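Local coordinates for protein intimin (Escherichia coli O127:H6 str. E2348/69, PDB 6TQD) that probably mediates adhesion of enteropathogenic bacteria to host cells, the domains captured here forming part of its extended, surface-exposed passenger region, at residues T113-D118 with Y132-K137. Residues are numbered along the deposited sequence; the frame is centred on the assembly and turned at random.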
loop_
_atom_site.group_PDB
_atom_site.type_symbol
_atom_site.label_atom_id
_atom_site.label_comp_id
_atom_site.label_asym_id
_atom_site.label_seq_id
_atom_site.Cartn_x
_atom_site.Cartn_y
_atom_site.Cartn_z
ATOM N N THR A 113 2.310 -5.142 5.818
ATOM C CA THR A 113 2.898 -3.919 5.282
ATOM C C THR A 113 3.820 -3.209 6.262
ATOM O O THR A 113 4.663 -2.417 5.832
ATOM C CB THR A 113 1.804 -2.932 4.852
ATOM O OG1 THR A 113 0.952 -2.642 5.970
ATOM C CG2 THR A 113 0.966 -3.508 3.728
ATOM N N ASP A 114 3.659 -3.450 7.555
ATOM C CA ASP A 114 4.439 -2.775 8.580
ATOM C C ASP A 114 4.615 -3.756 9.728
ATOM O O ASP A 114 3.693 -4.515 10.048
ATOM C CB ASP A 114 3.715 -1.532 9.097
ATOM C CG ASP A 114 3.429 -0.526 8.004
ATOM O OD1 ASP A 114 4.320 0.290 7.691
ATOM O OD2 ASP A 114 2.305 -0.555 7.461
ATOM N N PHE A 115 5.792 -3.736 10.355
ATOM C CA PHE A 115 6.046 -4.584 11.519
ATOM C C PHE A 115 7.019 -3.803 12.400
ATOM O O PHE A 115 8.208 -3.701 12.076
ATOM C CB PHE A 115 6.613 -5.937 11.111
ATOM C CG PHE A 115 6.671 -6.941 12.230
ATOM C CD1 PHE A 115 5.597 -7.090 13.098
ATOM C CD2 PHE A 115 7.775 -7.760 12.393
ATOM C CE1 PHE A 115 5.637 -8.023 14.116
ATOM C CE2 PHE A 115 7.821 -8.690 13.414
ATOM C CZ PHE A 115 6.746 -8.822 14.275
ATOM N N THR A 116 6.499 -3.246 13.490
ATOM C CA THR A 116 7.241 -2.300 14.307
ATOM C C THR A 116 7.152 -2.694 15.773
ATOM O O THR A 116 6.207 -3.358 16.208
ATOM C CB THR A 116 6.683 -0.876 14.150
ATOM O OG1 THR A 116 5.297 -0.850 14.513
ATOM C CG2 THR A 116 6.817 -0.411 12.709
ATOM N N ALA A 117 8.151 -2.267 16.527
ATOM C CA ALA A 117 8.223 -2.506 17.962
ATOM C C ALA A 117 7.978 -1.214 18.733
ATOM O O ALA A 117 8.260 -0.114 18.245
ATOM C CB ALA A 117 9.591 -3.075 18.333
ATOM N N ASP A 118 7.452 -1.356 19.947
ATOM C CA ASP A 118 7.189 -0.192 20.777
ATOM C C ASP A 118 8.445 0.369 21.429
ATOM O O ASP A 118 8.403 1.487 21.955
ATOM C CB ASP A 118 6.136 -0.498 21.853
ATOM C CG ASP A 118 6.632 -1.453 22.921
ATOM O OD1 ASP A 118 7.567 -2.230 22.648
ATOM O OD2 ASP A 118 6.087 -1.399 24.052
ATOM N N TYR A 132 5.552 -6.032 19.563
ATOM C CA TYR A 132 5.559 -5.819 18.120
ATOM C C TYR A 132 4.136 -5.803 17.593
ATOM O O TYR A 132 3.277 -6.547 18.065
ATOM C CB TYR A 132 6.327 -6.934 17.417
ATOM C CG TYR A 132 7.822 -6.902 17.609
ATOM C CD1 TYR A 132 8.411 -7.328 18.796
ATOM C CD2 TYR A 132 8.654 -6.463 16.592
ATOM C CE1 TYR A 132 9.790 -7.299 18.959
ATOM C CE2 TYR A 132 10.027 -6.433 16.746
ATOM C CZ TYR A 132 10.593 -6.857 17.932
ATOM O OH TYR A 132 11.963 -6.837 18.106
ATOM N N THR A 133 3.900 -4.968 16.581
ATOM C CA THR A 133 2.603 -4.854 15.935
ATOM C C THR A 133 2.821 -5.031 14.442
ATOM O O THR A 133 3.612 -4.303 13.843
ATOM C CB THR A 133 1.963 -3.489 16.204
ATOM O OG1 THR A 133 1.792 -3.298 17.611
ATOM C CG2 THR A 133 0.601 -3.393 15.514
ATOM N N ALA A 134 2.133 -5.998 13.861
ATOM C CA ALA A 134 2.102 -6.200 12.425
ATOM C C ALA A 134 0.780 -5.686 11.886
ATOM O O ALA A 134 -0.281 -5.934 12.476
ATOM C CB ALA A 134 2.216 -7.683 12.086
ATOM N N THR A 135 0.850 -4.949 10.785
ATOM C CA THR A 135 -0.324 -4.479 10.066
ATOM C C THR A 135 -0.418 -5.224 8.747
ATOM O O THR A 135 0.569 -5.308 8.007
ATOM C CB THR A 135 -0.236 -2.972 9.817
ATOM O OG1 THR A 135 -0.061 -2.282 11.058
ATOM C CG2 THR A 135 -1.531 -2.479 9.168
ATOM N N VAL A 136 -1.596 -5.771 8.461
ATOM C CA VAL A 136 -1.852 -6.528 7.242
ATOM C C VAL A 136 -2.813 -5.729 6.375
ATOM O O VAL A 136 -3.900 -5.362 6.830
ATOM C CB VAL A 136 -2.442 -7.920 7.552
ATOM C CG1 VAL A 136 -2.773 -8.656 6.251
ATOM C CG2 VAL A 136 -1.474 -8.728 8.399
ATOM N N LYS A 137 -2.431 -5.496 5.121
ATOM C CA LYS A 137 -3.278 -4.765 4.188
ATOM C C LYS A 137 -3.278 -5.486 2.847
ATOM O O LYS A 137 -2.389 -6.286 2.537
ATOM C CB LYS A 137 -2.787 -3.323 3.957
ATOM C CG LYS A 137 -2.622 -2.509 5.221
ATOM C CD LYS A 137 -2.157 -1.106 4.888
ATOM C CE LYS A 137 -1.808 -0.312 6.128
ATOM N NZ LYS A 137 -1.291 1.040 5.765
#
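Thr116 and Thr133 exchange two backbone hydrogen bonds, Thr133 N to Thr116 O at 2.8 Å and Thr116 N to Thr133 O at 3.1 Å, fixing the register of an antiparallel pair whose strand segments run at 170° to each other. Phe115 with Ala134 and Ala117 with Tyr132 are the non-hydrogen-bonded pairs. Further on, Thr135 N donates to Asp114 O, but Thr135 O receives Thr113 N at 2.8 Å, one residue out of regular pairing. With Thr113 in a helix-like backbone conformation, this is consistent with a classic beta bulge at Thr113 and Asp114 opposite Thr135.

Phe115, Ala117, Tyr132 and Ala134 share one face of the sheet. Phe115 CG stands anti to the backbone N (chi1 -170°), beside the carbonyl carbon, and the ring beyond it leans over the other strand: CE1 lies 3.5 Å from Tyr132 CB, and CD1 touches Ala134 CB. The two rings, planes inclined by 34°, meet obliquely, with Tyr132 CD2 over the rim of one Phe115 face. Ala117 CB sits over a Tyr132 face, 3.9 Å from the ring centroid, a CH-pi contact.

At the bulge, Thr113 OG1 donates to Asp114 OD2 at 2.9 Å, approaching from above the carboxylate plane. The extended Lys137 chain crosses the Thr113 side chain at about a right angle, CE lying 3.6 Å from OG1. Lys137 NZ remains 4.3 Å from Asp114 OD2, beyond a salt bridge, though their charges probably attract.

Within this bacterial Ig-like domain, the aromatic face packs across the beta sandwich on Val186 of strand 182-189 and Ala199 of strand 197-205. Strand 130-138 also pairs with strand 171-177, from which Lys171 hydrogen-bonds Thr135 OG1 on the other face.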